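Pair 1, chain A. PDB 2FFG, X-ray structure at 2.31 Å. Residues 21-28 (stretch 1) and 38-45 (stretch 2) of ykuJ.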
# COMPACT_ATOMS: atom_id res chain seq x y z
N ALA A 21 -2.82 14.25 2.59
CA ALA A 21 -2.10 14.83 1.47
C ALA A 21 -2.95 15.91 0.83
O ALA A 21 -2.49 16.68 -0.02
CB ALA A 21 -1.77 13.75 0.44
N ASN A 22 -4.21 15.97 1.25
CA ASN A 22 -5.16 16.93 0.72
C ASN A 22 -5.21 16.90 -0.80
O ASN A 22 -5.24 17.94 -1.46
CB ASN A 22 -4.84 18.34 1.21
CG ASN A 22 -5.77 18.80 2.32
OD1 ASN A 22 -6.97 18.99 2.10
ND2 ASN A 22 -5.24 18.96 3.52
N GLU A 23 -5.21 15.69 -1.36
CA GLU A 23 -5.28 15.51 -2.80
C GLU A 23 -5.70 14.08 -3.14
O GLU A 23 -5.40 13.14 -2.41
CB GLU A 23 -3.93 15.82 -3.46
CG GLU A 23 -2.90 14.72 -3.37
CD GLU A 23 -1.69 14.98 -4.25
OE1 GLU A 23 -0.90 15.89 -3.93
OE2 GLU A 23 -1.55 14.29 -5.28
N PRO A 24 -6.42 13.91 -4.27
CA PRO A 24 -6.88 12.59 -4.71
C PRO A 24 -5.74 11.58 -4.70
O PRO A 24 -4.60 11.93 -4.98
CB PRO A 24 -7.37 12.86 -6.12
CG PRO A 24 -7.85 14.26 -6.06
CD PRO A 24 -6.77 14.94 -5.25
N MSE A 25 -6.06 10.34 -4.35
CA MSE A 25 -5.06 9.29 -4.32
C MSE A 25 -5.68 8.03 -4.91
O MSE A 25 -6.90 7.85 -4.85
CB MSE A 25 -4.60 9.04 -2.88
CG MSE A 25 -3.11 8.79 -2.76
SE MSE A 25 -2.04 10.39 -3.04
CE MSE A 25 -1.56 10.70 -1.19
N GLN A 26 -4.85 7.16 -5.47
CA GLN A 26 -5.36 5.95 -6.09
C GLN A 26 -4.43 4.75 -5.93
O GLN A 26 -3.25 4.91 -5.64
CB GLN A 26 -5.57 6.21 -7.57
CG GLN A 26 -4.32 6.76 -8.23
CD GLN A 26 -4.44 6.86 -9.73
OE1 GLN A 26 -4.65 5.85 -10.41
NE2 GLN A 26 -4.29 8.07 -10.26
N ARG A 27 -4.99 3.55 -6.12
CA ARG A 27 -4.21 2.32 -6.06
C ARG A 27 -4.84 1.25 -6.95
O ARG A 27 -6.00 1.37 -7.36
CB ARG A 27 -4.06 1.82 -4.62
CG ARG A 27 -5.29 1.20 -3.99
CD ARG A 27 -5.08 1.02 -2.50
NE ARG A 27 -4.11 -0.03 -2.17
CZ ARG A 27 -3.51 -0.15 -0.98
NH1 ARG A 27 -3.77 0.71 0.00
NH2 ARG A 27 -2.65 -1.15 -0.77
N TYR A 28 -4.06 0.22 -7.25
CA TYR A 28 -4.52 -0.86 -8.10
C TYR A 28 -4.78 -2.11 -7.29
O TYR A 28 -4.30 -2.27 -6.18
CB TYR A 28 -3.44 -1.22 -9.14
CG TYR A 28 -3.17 -0.16 -10.16
CD1 TYR A 28 -3.99 -0.02 -11.27
CD2 TYR A 28 -2.10 0.72 -10.01
CE1 TYR A 28 -3.76 0.97 -12.22
CE2 TYR A 28 -1.86 1.73 -10.96
CZ TYR A 28 -2.69 1.84 -12.06
OH TYR A 28 -2.46 2.83 -13.00
N SER A 38 -8.49 -0.13 -10.51
CA SER A 38 -7.84 0.85 -9.66
C SER A 38 -8.94 1.68 -9.00
O SER A 38 -10.02 1.86 -9.56
CB SER A 38 -6.92 1.75 -10.47
OG SER A 38 -7.65 2.52 -11.39
N VAL A 39 -8.67 2.16 -7.79
CA VAL A 39 -9.65 2.97 -7.10
C VAL A 39 -9.02 4.30 -6.71
O VAL A 39 -7.89 4.35 -6.25
CB VAL A 39 -10.20 2.25 -5.84
CG1 VAL A 39 -9.05 1.87 -4.92
CG2 VAL A 39 -11.19 3.15 -5.10
N LYS A 40 -9.76 5.38 -6.93
CA LYS A 40 -9.28 6.70 -6.60
C LYS A 40 -10.24 7.31 -5.58
O LYS A 40 -11.47 7.24 -5.73
CB LYS A 40 -9.23 7.56 -7.86
CG LYS A 40 -8.53 8.89 -7.70
CD LYS A 40 -8.28 9.53 -9.06
CE LYS A 40 -7.46 10.80 -8.94
NZ LYS A 40 -7.17 11.40 -10.27
N TYR A 41 -9.69 7.89 -4.52
CA TYR A 41 -10.51 8.51 -3.50
C TYR A 41 -10.50 10.02 -3.62
O TYR A 41 -9.44 10.64 -3.57
CB TYR A 41 -10.01 8.13 -2.10
CG TYR A 41 -10.84 8.76 -1.00
CD1 TYR A 41 -12.14 8.32 -0.76
CD2 TYR A 41 -10.34 9.80 -0.23
CE1 TYR A 41 -12.93 8.91 0.23
CE2 TYR A 41 -11.12 10.40 0.77
CZ TYR A 41 -12.42 9.94 0.99
OH TYR A 41 -13.20 10.50 1.98
N PHE A 42 -11.68 10.61 -3.79
CA PHE A 42 -11.80 12.06 -3.89
C PHE A 42 -12.38 12.59 -2.59
O PHE A 42 -13.52 12.28 -2.25
CB PHE A 42 -12.72 12.46 -5.05
CG PHE A 42 -12.22 12.04 -6.39
CD1 PHE A 42 -12.37 10.73 -6.84
CD2 PHE A 42 -11.57 12.95 -7.22
CE1 PHE A 42 -11.89 10.35 -8.09
CE2 PHE A 42 -11.09 12.57 -8.47
CZ PHE A 42 -11.25 11.27 -8.90
N GLU A 43 -11.61 13.39 -1.85
CA GLU A 43 -12.10 13.95 -0.60
C GLU A 43 -12.94 15.18 -0.89
O GLU A 43 -13.10 16.06 -0.04
CB GLU A 43 -10.95 14.31 0.33
CG GLU A 43 -10.13 15.50 -0.12
CD GLU A 43 -8.66 15.26 0.08
OE1 GLU A 43 -8.11 14.33 -0.56
OE2 GLU A 43 -8.05 15.99 0.88
N LYS A 44 -13.45 15.23 -2.12
CA LYS A 44 -14.32 16.31 -2.59
C LYS A 44 -15.71 15.80 -2.24
O LYS A 44 -16.72 16.12 -2.87
CB LYS A 44 -14.16 16.47 -4.10
CG LYS A 44 -12.73 16.80 -4.53
CD LYS A 44 -11.83 15.58 -4.45
CE LYS A 44 -10.37 15.93 -4.68
NZ LYS A 44 -9.79 16.63 -3.51
N ASN A 45 -15.70 14.99 -1.19
CA ASN A 45 -16.84 14.33 -0.60
C ASN A 45 -16.07 13.21 0.09
O ASN A 45 -14.93 13.42 0.51
CB ASN A 45 -17.78 13.74 -1.66
CG ASN A 45 -19.14 13.34 -1.09
OD1 ASN A 45 -20.11 14.10 -1.16
ND2 ASN A 45 -19.21 12.14 -0.51

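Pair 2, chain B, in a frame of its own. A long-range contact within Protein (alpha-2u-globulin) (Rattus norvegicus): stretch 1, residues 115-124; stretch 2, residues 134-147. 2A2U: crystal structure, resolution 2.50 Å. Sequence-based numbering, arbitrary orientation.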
# COMPACT_ATOMS: atom_id res chain seq x y z
N ASP B 115 12.07 -27.72 5.56
CA ASP B 115 12.43 -28.57 6.68
C ASP B 115 12.56 -27.65 7.89
O ASP B 115 12.96 -28.06 8.97
CB ASP B 115 13.71 -29.36 6.39
CG ASP B 115 14.97 -28.58 6.65
OD1 ASP B 115 14.98 -27.36 6.47
OD2 ASP B 115 15.97 -29.22 7.03
N TYR B 116 12.23 -26.38 7.66
CA TYR B 116 12.23 -25.30 8.63
C TYR B 116 13.54 -24.64 9.04
O TYR B 116 13.67 -23.41 8.97
CB TYR B 116 11.41 -25.67 9.86
CG TYR B 116 9.96 -25.95 9.58
CD1 TYR B 116 9.08 -24.92 9.23
CD2 TYR B 116 9.45 -27.24 9.66
CE1 TYR B 116 7.73 -25.18 8.98
CE2 TYR B 116 8.12 -27.50 9.42
CZ TYR B 116 7.27 -26.48 9.08
OH TYR B 116 5.96 -26.80 8.89
N ASP B 117 14.51 -25.43 9.49
CA ASP B 117 15.78 -24.85 9.93
C ASP B 117 16.95 -24.94 8.97
O ASP B 117 18.09 -24.68 9.35
CB ASP B 117 16.18 -25.34 11.32
CG ASP B 117 15.95 -26.81 11.50
OD1 ASP B 117 16.44 -27.60 10.66
OD2 ASP B 117 15.28 -27.19 12.49
N ARG B 118 16.66 -25.29 7.73
CA ARG B 118 17.72 -25.36 6.74
C ARG B 118 17.33 -24.70 5.44
O ARG B 118 17.93 -23.70 5.04
CB ARG B 118 18.12 -26.81 6.46
CG ARG B 118 19.12 -27.37 7.44
CD ARG B 118 19.78 -28.60 6.86
NE ARG B 118 18.81 -29.65 6.57
CZ ARG B 118 18.98 -30.56 5.61
NH1 ARG B 118 20.07 -30.55 4.85
NH2 ARG B 118 18.04 -31.48 5.41
N TYR B 119 16.29 -25.23 4.80
CA TYR B 119 15.84 -24.72 3.52
C TYR B 119 14.33 -24.46 3.40
O TYR B 119 13.53 -24.88 4.24
CB TYR B 119 16.28 -25.68 2.41
CG TYR B 119 15.54 -27.00 2.43
CD1 TYR B 119 15.92 -28.02 3.30
CD2 TYR B 119 14.43 -27.22 1.62
CE1 TYR B 119 15.21 -29.22 3.36
CE2 TYR B 119 13.71 -28.41 1.68
CZ TYR B 119 14.10 -29.41 2.55
OH TYR B 119 13.37 -30.57 2.63
N VAL B 120 13.99 -23.74 2.34
CA VAL B 120 12.60 -23.45 1.98
C VAL B 120 12.58 -23.18 0.49
O VAL B 120 13.37 -22.40 -0.03
CB VAL B 120 11.98 -22.27 2.77
CG1 VAL B 120 12.65 -20.94 2.43
CG2 VAL B 120 10.50 -22.20 2.49
N MET B 121 11.75 -23.94 -0.21
CA MET B 121 11.62 -23.81 -1.65
C MET B 121 10.26 -23.18 -1.96
O MET B 121 9.22 -23.65 -1.51
CB MET B 121 11.73 -25.19 -2.32
CG MET B 121 12.92 -26.00 -1.83
SD MET B 121 13.09 -27.59 -2.63
CE MET B 121 14.75 -28.01 -2.18
N PHE B 122 10.30 -22.05 -2.66
CA PHE B 122 9.08 -21.35 -3.03
C PHE B 122 8.88 -21.52 -4.52
O PHE B 122 9.84 -21.63 -5.27
CB PHE B 122 9.20 -19.85 -2.73
CG PHE B 122 9.16 -19.49 -1.28
CD1 PHE B 122 7.95 -19.29 -0.64
CD2 PHE B 122 10.33 -19.26 -0.57
CE1 PHE B 122 7.90 -18.86 0.67
CE2 PHE B 122 10.30 -18.83 0.74
CZ PHE B 122 9.08 -18.63 1.37
N HIS B 123 7.62 -21.54 -4.94
CA HIS B 123 7.28 -21.64 -6.35
C HIS B 123 6.38 -20.45 -6.65
O HIS B 123 5.33 -20.29 -6.03
CB HIS B 123 6.56 -22.95 -6.65
CG HIS B 123 6.08 -23.04 -8.06
ND1 HIS B 123 4.75 -22.93 -8.40
CD2 HIS B 123 6.76 -23.17 -9.23
CE1 HIS B 123 4.63 -22.98 -9.72
NE2 HIS B 123 5.84 -23.12 -10.24
N LEU B 124 6.78 -19.64 -7.61
CA LEU B 124 6.03 -18.44 -7.95
C LEU B 124 5.67 -18.29 -9.41
O LEU B 124 6.47 -18.58 -10.29
CB LEU B 124 6.81 -17.21 -7.49
CG LEU B 124 6.42 -15.81 -8.00
CD1 LEU B 124 6.79 -14.77 -6.99
CD2 LEU B 124 7.06 -15.49 -9.34
N GLN B 134 7.06 -18.77 -14.65
CA GLN B 134 7.33 -19.45 -13.40
C GLN B 134 8.68 -19.03 -12.84
O GLN B 134 9.59 -18.66 -13.58
CB GLN B 134 7.36 -20.96 -13.61
CG GLN B 134 6.02 -21.59 -13.85
CD GLN B 134 6.11 -23.09 -13.80
OE1 GLN B 134 6.56 -23.66 -12.81
NE2 GLN B 134 5.71 -23.75 -14.89
N LEU B 135 8.79 -19.10 -11.52
CA LEU B 135 10.01 -18.77 -10.81
C LEU B 135 10.10 -19.69 -9.60
O LEU B 135 9.12 -19.89 -8.90
CB LEU B 135 9.97 -17.33 -10.32
CG LEU B 135 11.20 -17.00 -9.48
CD1 LEU B 135 12.39 -16.83 -10.39
CD2 LEU B 135 10.98 -15.73 -8.72
N MET B 136 11.28 -20.26 -9.36
CA MET B 136 11.47 -21.14 -8.22
C MET B 136 12.72 -20.74 -7.47
O MET B 136 13.75 -20.47 -8.07
CB MET B 136 11.52 -22.60 -8.64
CG MET B 136 10.15 -23.19 -8.76
SD MET B 136 10.13 -24.88 -9.22
CE MET B 136 10.65 -25.64 -7.72
N VAL B 137 12.61 -20.63 -6.15
CA VAL B 137 13.76 -20.24 -5.35
C VAL B 137 14.00 -21.14 -4.16
O VAL B 137 13.07 -21.74 -3.61
CB VAL B 137 13.63 -18.79 -4.84
CG1 VAL B 137 13.73 -17.81 -5.98
CG2 VAL B 137 12.31 -18.60 -4.14
N LEU B 138 15.28 -21.26 -3.81
CA LEU B 138 15.71 -22.05 -2.67
C LEU B 138 16.38 -21.09 -1.70
O LEU B 138 17.28 -20.36 -2.10
CB LEU B 138 16.71 -23.13 -3.10
CG LEU B 138 17.40 -23.93 -1.99
CD1 LEU B 138 16.36 -24.68 -1.19
CD2 LEU B 138 18.39 -24.91 -2.60
N TYR B 139 15.86 -21.02 -0.48
CA TYR B 139 16.43 -20.17 0.56
C TYR B 139 17.01 -21.06 1.63
O TYR B 139 16.46 -22.12 1.93
CB TYR B 139 15.36 -19.29 1.21
CG TYR B 139 14.82 -18.23 0.31
CD1 TYR B 139 15.62 -17.64 -0.65
CD2 TYR B 139 13.49 -17.82 0.41
CE1 TYR B 139 15.13 -16.66 -1.48
CE2 TYR B 139 12.99 -16.84 -0.42
CZ TYR B 139 13.81 -16.27 -1.37
OH TYR B 139 13.34 -15.31 -2.21
N GLY B 140 18.13 -20.63 2.21
CA GLY B 140 18.75 -21.40 3.26
C GLY B 140 18.93 -20.50 4.45
O GLY B 140 19.01 -19.29 4.27
N ARG B 141 18.96 -21.07 5.65
CA ARG B 141 19.15 -20.26 6.86
C ARG B 141 20.63 -19.88 6.98
O ARG B 141 21.02 -19.03 7.78
CB ARG B 141 18.69 -21.01 8.10
CG ARG B 141 17.33 -21.61 7.94
CD ARG B 141 16.52 -21.52 9.21
NE ARG B 141 16.01 -20.18 9.44
CZ ARG B 141 14.77 -19.92 9.87
NH1 ARG B 141 13.91 -20.90 10.11
NH2 ARG B 141 14.41 -18.66 10.08
N THR B 142 21.44 -20.52 6.13
CA THR B 142 22.88 -20.31 6.06
C THR B 142 23.25 -19.73 4.71
O THR B 142 22.49 -19.88 3.75
CB THR B 142 23.63 -21.64 6.25
OG1 THR B 142 23.01 -22.67 5.47
CG2 THR B 142 23.59 -22.05 7.70
N LYS B 143 24.41 -19.08 4.62
CA LYS B 143 24.87 -18.46 3.38
C LYS B 143 24.96 -19.42 2.21
O LYS B 143 24.93 -19.01 1.06
CB LYS B 143 26.20 -17.73 3.59
CG LYS B 143 26.04 -16.28 4.01
CD LYS B 143 27.38 -15.65 4.34
CE LYS B 143 27.23 -14.17 4.69
NZ LYS B 143 28.46 -13.61 5.32
N ASP B 144 25.07 -20.71 2.51
CA ASP B 144 25.11 -21.72 1.46
C ASP B 144 24.47 -23.00 2.00
O ASP B 144 24.24 -23.13 3.19
CB ASP B 144 26.55 -21.98 0.99
CG ASP B 144 26.61 -22.75 -0.33
OD1 ASP B 144 25.57 -22.88 -1.01
OD2 ASP B 144 27.70 -23.21 -0.71
N LEU B 145 24.14 -23.92 1.10
CA LEU B 145 23.50 -25.15 1.51
C LEU B 145 24.16 -26.38 0.93
O LEU B 145 24.94 -26.30 -0.01
CB LEU B 145 22.03 -25.15 1.11
CG LEU B 145 21.04 -24.30 1.89
CD1 LEU B 145 19.75 -24.28 1.11
CD2 LEU B 145 20.82 -24.85 3.28
N SER B 146 23.76 -27.51 1.50
CA SER B 146 24.21 -28.84 1.12
C SER B 146 24.05 -29.07 -0.38
O SER B 146 23.06 -28.65 -0.99
CB SER B 146 23.40 -29.86 1.93
OG SER B 146 23.50 -31.18 1.43
N SER B 147 25.04 -29.72 -0.98
CA SER B 147 25.03 -30.03 -2.40
C SER B 147 23.83 -30.92 -2.70
O SER B 147 23.33 -30.97 -3.82
CB SER B 147 26.31 -30.75 -2.79
OG SER B 147 26.90 -30.16 -3.93

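Both pairs are two antiparallel strands joined in the same register. The N-to-C directions of the strands lie at 165° in pair 1 and 162° in pair 2, with closest axial approaches of 4.5 and 4.7 Å, and N, CA and C of 14 central residues superpose with an RMSD of 0.8 Å. The register carries over pair by pair: M25(A)–Y41(A) falls on V120(B)–Y139(B), Q26(A)–K40(A) on M121(B)–L138(B), R27(A)–V39(A) on F122(B)–V137(B), and Y28(A)–S38(A) on H123(B)–M136(B).

Hydrogen bonding follows this register. R27(A) N donates to V39(A) O at 3.0 Å and V39(A) N to R27(A) O at 2.8 Å; the equivalent bonds run from F122(B) N to V137(B) O at 2.9 Å and from V137(B) N to F122(B) O at 3.1 Å. One rung further, Y41(A) N to M25(A) O measures 2.8 Å, but the return bond from M25(A) N to Y41(A) O is weak at 3.5 Å. Pair 2 closes the matching ring more evenly, with V120(B) N to Y139(B) O at 3.0 Å and Y139(B) N to V120(B) O at 2.9 Å.

On the face bearing R27(A) and V39(A), the aliphatic part of the arginine does the packing: its CG lies 3.9 Å from V39(A) CG1. F122(B) takes its place with an aromatic side chain, whose CB approaches V137(B) CG2 at 3.6 Å and whose ring atom CE2 reaches Y139(B) CD2 at 3.4 Å. These two rings meet rim to rim, their planes at 62°. Y41(A) shares the backbone position of Y139(B) but adopts chi1 t rather than m, so the side-chain centres separate by 4.9 Å and its end leads away from stretch 1.

On the other face, Q26(A) CB and K40(A) CB sit 3.9 Å apart, whereas M121(B) CG meets L138(B) CD1 at 3.7 Å, an apolar contact. Y28(A) CD1 lies 3.5 Å from the small S38(A) CB; in pair 2, H123(B) CD2 approaches M136(B) CG at 3.4 Å, and H123(B) NE2 donates to Q134(B) OE1 at 2.7 Å.

The matched E43(A) and R141(B) both reach back to stretch 1, with different results. E43(A) OE1 comes within 3.3 Å of E23(A) N, but the poor angle precludes a hydrogen bond. R141(B) NH1 donates to Y116(B) O at 2.8 Å, while R141(B) N donates to R118(B) O at 2.9 Å, extending the backbone ladder.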